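Local coordinates for cell division protein FtsZ 1 (Methanocaldococcus jannaschii, PDB 2VAP) that binds GTP, probably hydrolyses it, and probably polymerises into the contractile Z ring at the future cell division site, at residues I226-L231 / G320-E325; M290-L295 / N329-L334. All blocks are in the same frame, centred on the assembly; numbering follows the deposited sequence.

Contact 1. Residues I226-L231 / G320-E325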
loop_
_atom_site.group_PDB
_atom_site.type_symbol
_atom_site.label_atom_id
_atom_site.label_comp_id
_atom_site.label_asym_id
_atom_site.label_seq_id
_atom_site.Cartn_x
_atom_site.Cartn_y
_atom_site.Cartn_z
ATOM N N ILE A 226 11.089 3.239 3.457
ATOM C CA ILE A 226 12.056 4.000 2.669
ATOM C C ILE A 226 12.376 5.362 3.298
ATOM O O ILE A 226 13.545 5.742 3.403
ATOM C CB ILE A 226 11.550 4.218 1.213
ATOM C CG1 ILE A 226 11.126 2.885 0.582
ATOM C CG2 ILE A 226 12.614 4.917 0.361
ATOM C CD1 ILE A 226 10.226 3.022 -0.634
ATOM N N THR A 227 11.339 6.081 3.730
ATOM C CA THR A 227 11.463 7.511 4.054
ATOM C C THR A 227 11.792 7.852 5.508
ATOM O O THR A 227 12.425 8.875 5.774
ATOM C CB THR A 227 10.185 8.295 3.672
ATOM O OG1 THR A 227 9.082 7.833 4.461
ATOM C CG2 THR A 227 9.862 8.132 2.193
ATOM N N LYS A 228 11.345 7.015 6.441
ATOM C CA LYS A 228 11.459 7.326 7.866
ATOM C C LYS A 228 12.847 7.013 8.418
ATOM O O LYS A 228 13.509 6.074 7.971
ATOM C CB LYS A 228 10.382 6.578 8.661
ATOM C CG LYS A 228 10.238 7.008 10.117
ATOM C CD LYS A 228 9.048 6.333 10.775
ATOM C CE LYS A 228 8.927 6.730 12.238
ATOM N NZ LYS A 228 7.672 6.213 12.850
ATOM N N ASP A 229 13.281 7.821 9.384
ATOM C CA ASP A 229 14.501 7.549 10.133
ATOM C C ASP A 229 14.344 6.210 10.844
ATOM O O ASP A 229 13.315 5.950 11.467
ATOM C CB ASP A 229 14.752 8.653 11.159
ATOM C CG ASP A 229 16.071 8.488 11.879
ATOM O OD1 ASP A 229 16.069 7.989 13.025
ATOM O OD2 ASP A 229 17.113 8.847 11.295
ATOM N N GLY A 230 15.356 5.357 10.736
ATOM C CA GLY A 230 15.272 4.030 11.331
ATOM C C GLY A 230 16.564 3.507 11.919
ATOM O O GLY A 230 17.634 4.096 11.730
ATOM N N LEU A 231 16.448 2.399 12.648
ATOM C CA LEU A 231 17.603 1.628 13.092
ATOM C C LEU A 231 18.315 1.110 11.851
ATOM O O LEU A 231 19.541 1.179 11.748
ATOM C CB LEU A 231 17.170 0.447 13.968
ATOM C CG LEU A 231 16.661 0.678 15.392
ATOM C CD1 LEU A 231 15.197 1.093 15.402
ATOM C CD2 LEU A 231 16.849 -0.589 16.209
ATOM N N GLY A 320 13.709 -3.458 6.914
ATOM C CA GLY A 320 14.060 -2.263 7.671
ATOM C C GLY A 320 13.475 -2.315 9.069
ATOM O O GLY A 320 12.613 -3.148 9.360
ATOM N N ALA A 321 13.950 -1.425 9.934
ATOM C CA ALA A 321 13.461 -1.341 11.307
ATOM C C ALA A 321 13.391 0.112 11.757
ATOM O O ALA A 321 14.365 0.855 11.624
ATOM C CB ALA A 321 14.346 -2.155 12.244
ATOM N N THR A 322 12.231 0.513 12.273
ATOM C CA THR A 322 12.011 1.887 12.731
ATOM C C THR A 322 11.343 1.924 14.102
ATOM O O THR A 322 10.694 0.958 14.517
ATOM C CB THR A 322 11.133 2.701 11.746
ATOM O OG1 THR A 322 9.825 2.116 11.664
ATOM C CG2 THR A 322 11.763 2.761 10.357
ATOM N N ILE A 323 11.504 3.048 14.793
ATOM C CA ILE A 323 10.834 3.281 16.066
ATOM C C ILE A 323 9.514 4.019 15.838
ATOM O O ILE A 323 9.478 5.064 15.184
ATOM C CB ILE A 323 11.729 4.081 17.049
ATOM C CG1 ILE A 323 12.999 3.293 17.376
ATOM C CG2 ILE A 323 10.966 4.415 18.336
ATOM C CD1 ILE A 323 14.162 4.148 17.836
ATOM N N ASP A 324 8.434 3.451 16.367
ATOM C CA ASP A 324 7.136 4.113 16.391
ATOM C C ASP A 324 6.870 4.571 17.821
ATOM O O ASP A 324 6.737 3.749 18.733
ATOM C CB ASP A 324 6.036 3.162 15.902
ATOM C CG ASP A 324 4.697 3.860 15.676
ATOM O OD1 ASP A 324 4.529 5.031 16.080
ATOM O OD2 ASP A 324 3.798 3.222 15.087
ATOM N N GLU A 325 6.805 5.890 18.003
ATOM C CA GLU A 325 6.642 6.506 19.326
ATOM C C GLU A 325 5.305 6.178 19.997
ATOM O O GLU A 325 5.195 6.226 21.225
ATOM C CB GLU A 325 6.852 8.026 19.251
ATOM C CG GLU A 325 5.924 8.764 18.282
ATOM C CD GLU A 325 6.168 10.265 18.247
ATOM O OE1 GLU A 325 5.198 11.016 18.012
ATOM O OE2 GLU A 325 7.323 10.698 18.453
HETATM O O HOH W 1 7.453 3.462 12.428
HETATM O O HOH W 2 7.260 7.683 15.323
HETATM O O HOH W 3 13.201 5.130 13.985
#
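Lys228 and Leu231 bring the chain leaving helix 204-227 against Ala321, Thr322 and Ile323 at the end of strand 316-323, a mixed contact, polar at Lys228 and apolar at Leu231, where the loop that follows the central helix meets the edge of the C-terminal sheet. Lysine suits its place because it is long and carries an ammonium with several N-H donors. Its extended chain, with CG anti to the backbone N (chi1 -170°), carries NZ past Thr322 to the carbonyl O of Ile323 at 3.2 Å, approaching from 31° outside the carbonyl plane, and to two waters. One of these waters binds Thr322 OG1, which is also held by His288; the other accepts from the Glu325 backbone N. Asp324 OD1, 4.7 Å from Lys228 NZ, is not in contact but may favour the positive charge.

Gly230 lets the backbones close up, its CA only 4.1 Å from that of Thr322; a CB here would point at the strand and clash with Ala321 O, 2.6 Å away. That oxygen also takes a weak, bent bond from Leu231 N (122° at the hydrogen). Thr322 CG2 touches Asp229 O (3.7 Å) and Gly230 CA. A third water joins Asp229 O, at 2.7 Å, to the Ile323 backbone N. Further out, Leu231 CD1 rests on Ile323 CG1 at 3.7 Å, the two branched chains crossing at about a right angle and giving this edge an apolar patch. In the tubulin/FtsZ fold the central helix links the GTPase domain to the C-terminal domain, and this contact lies where the chain passes from one to the other.

Contact 2. Residues M290-L295 / N329-L334; sequences MGPEDL and NTVRVL
Met290 lays its terminal methyl, CE, against the aliphatic part of Arg332, 4.0 Å from CG and about as far from CD, and against CB of Leu334. The bend at chi3 (-76°) brings CE back over the neighbouring strand, a fit that an unbranched, flexible methionine makes easily. A second apolar contact joins Leu295 CD1 to Val331 CG2 at 3.9 Å, the two side chains crossing at about a right angle; Val331 also touches Arg261 of helix 261-270.

Between these groups run two central strands of the mixed four-stranded sheet of the FtsZ C-terminal domain. Met290 and Arg332 form an antiparallel hydrogen-bonded pair, with Met290 N to Arg332 O and Arg332 N to Met290 O both at 2.7 Å. Beyond it the strands part: Pro292 opens a type I turn to Leu295, and its ring CD lies 3.3 Å from Thr330 O. Proline has no N-H to offer that oxygen, which is buried without a hydrogen-bond partner.

At the outer edge a water bridges Asp294 OD2 and Asn329 ND2, while Asp294 OD1 forms a salt bridge with Arg261. The guanidinium of Arg332 leads away from the pair, with Glu255 as a long, weak ionic partner.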
loop_
_atom_site.group_PDB
_atom_site.type_symbol
_atom_site.label_atom_id
_atom_site.label_comp_id
_atom_site.label_asym_id
_atom_site.label_seq_id
_atom_site.Cartn_x
_atom_site.Cartn_y
_atom_site.Cartn_z
ATOM N N MET A 290 8.632 -2.668 13.342
ATOM C CA MET A 290 8.347 -1.446 14.085
ATOM C C MET A 290 8.264 -1.745 15.573
ATOM O O MET A 290 7.729 -2.777 15.974
ATOM C CB MET A 290 7.040 -0.818 13.600
ATOM C CG MET A 290 7.096 -0.283 12.175
ATOM S SD MET A 290 5.474 -0.169 11.396
ATOM C CE MET A 290 5.150 -1.890 11.012
ATOM N N GLY A 291 8.798 -0.844 16.390
ATOM C CA GLY A 291 8.789 -1.039 17.834
ATOM C C GLY A 291 8.979 0.240 18.623
ATOM O O GLY A 291 9.089 1.322 18.040
ATOM N N PRO A 292 9.018 0.127 19.963
ATOM C CA PRO A 292 9.262 1.278 20.825
ATOM C C PRO A 292 10.736 1.674 20.796
ATOM O O PRO A 292 11.514 1.106 20.024
ATOM C CB PRO A 292 8.870 0.766 22.222
ATOM C CG PRO A 292 8.246 -0.590 22.010
ATOM C CD PRO A 292 8.833 -1.105 20.747
ATOM N N GLU A 293 11.111 2.634 21.638
ATOM C CA GLU A 293 12.487 3.129 21.702
ATOM C C GLU A 293 13.505 2.046 22.074
ATOM O O GLU A 293 14.694 2.177 21.777
ATOM C CB GLU A 293 12.589 4.307 22.680
ATOM C CG GLU A 293 11.949 5.608 22.188
ATOM C CD GLU A 293 10.431 5.634 22.325
ATOM O OE1 GLU A 293 9.792 6.465 21.646
ATOM O OE2 GLU A 293 9.873 4.831 23.106
ATOM N N ASP A 294 13.026 0.976 22.710
ATOM C CA ASP A 294 13.889 -0.119 23.158
ATOM C C ASP A 294 14.011 -1.272 22.150
ATOM O O ASP A 294 14.518 -2.345 22.488
ATOM C CB ASP A 294 13.438 -0.636 24.536
ATOM C CG ASP A 294 12.036 -1.240 24.521
ATOM O OD1 ASP A 294 11.345 -1.180 23.480
ATOM O OD2 ASP A 294 11.623 -1.782 25.568
ATOM N N LEU A 295 13.549 -1.043 20.921
ATOM C CA LEU A 295 13.701 -2.018 19.838
ATOM C C LEU A 295 15.180 -2.243 19.534
ATOM O O LEU A 295 15.953 -1.288 19.428
ATOM C CB LEU A 295 12.960 -1.552 18.575
ATOM C CG LEU A 295 13.010 -2.427 17.315
ATOM C CD1 LEU A 295 12.166 -3.689 17.470
ATOM C CD2 LEU A 295 12.563 -1.634 16.096
ATOM N N ASN A 329 5.163 -0.898 24.410
ATOM C CA ASN A 329 5.777 -2.198 24.674
ATOM C C ASN A 329 5.606 -3.169 23.505
ATOM O O ASN A 329 6.076 -4.310 23.559
ATOM C CB ASN A 329 5.193 -2.812 25.953
ATOM C CG ASN A 329 5.465 -1.968 27.190
ATOM O OD1 ASN A 329 4.537 -1.479 27.834
ATOM N ND2 ASN A 329 6.740 -1.795 27.525
ATOM N N THR A 330 4.947 -2.702 22.448
ATOM C CA THR A 330 4.550 -3.551 21.327
ATOM C C THR A 330 5.516 -3.473 20.145
ATOM O O THR A 330 5.941 -2.386 19.748
ATOM C CB THR A 330 3.117 -3.199 20.849
ATOM O OG1 THR A 330 2.216 -3.232 21.964
ATOM C CG2 THR A 330 2.627 -4.177 19.782
ATOM N N VAL A 331 5.863 -4.638 19.601
ATOM C CA VAL A 331 6.555 -4.731 18.317
ATOM C C VAL A 331 5.544 -5.118 17.237
ATOM O O VAL A 331 4.791 -6.082 17.397
ATOM C CB VAL A 331 7.742 -5.732 18.360
ATOM C CG1 VAL A 331 8.161 -6.165 16.954
ATOM C CG2 VAL A 331 8.923 -5.119 19.090
ATOM N N ARG A 332 5.526 -4.346 16.154
ATOM C CA ARG A 332 4.646 -4.605 15.019
ATOM C C ARG A 332 5.468 -5.003 13.796
ATOM O O ARG A 332 6.494 -4.386 13.499
ATOM C CB ARG A 332 3.795 -3.369 14.713
ATOM C CG ARG A 332 2.708 -3.581 13.662
ATOM C CD ARG A 332 1.945 -2.293 13.382
ATOM N NE ARG A 332 1.115 -1.880 14.512
ATOM C CZ ARG A 332 0.450 -0.728 14.585
ATOM N NH1 ARG A 332 0.508 0.150 13.591
ATOM N NH2 ARG A 332 -0.275 -0.452 15.660
ATOM N N VAL A 333 5.016 -6.040 13.098
ATOM C CA VAL A 333 5.684 -6.508 11.886
ATOM C C VAL A 333 4.748 -6.408 10.685
ATOM O O VAL A 333 3.657 -6.985 10.687
ATOM C CB VAL A 333 6.214 -7.962 12.043
ATOM C CG1 VAL A 333 6.738 -8.505 10.713
ATOM C CG2 VAL A 333 7.308 -8.023 13.101
ATOM N N LEU A 334 5.176 -5.655 9.675
ATOM C CA LEU A 334 4.500 -5.636 8.383
ATOM C C LEU A 334 5.292 -6.474 7.389
ATOM O O LEU A 334 6.479 -6.230 7.155
ATOM C CB LEU A 334 4.321 -4.207 7.854
ATOM C CG LEU A 334 3.802 -4.078 6.412
ATOM C CD1 LEU A 334 2.344 -4.527 6.285
ATOM C CD2 LEU A 334 3.970 -2.657 5.893
HETATM O O HOH W 4 8.946 -1.503 25.859
#

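Following the chain, residues 226-231 leave helix 204-227, and contact 1 closes when residues 320-325, of strand 316-323 and the turn after it, arrive, with 88 residues between. Within that interval lies segment 290-295, whose partner 329-334 comes after contact 1 has closed; the two loops therefore cross, and contact 2 spans 33 residues that include helix 297-310. Contact 1 ties the loop after helix 204-227 to 316-323, one of the two outermost strands of the sheet, and contact 2 pairs the inner strands 284-291 and 331-338. Strands 316-323 and 284-291 are neighbours, and Gly291 probably bonds through its N and O to Thr322 O and Asp324 N. Leu231 also packs on Leu295, making the contacts continuous.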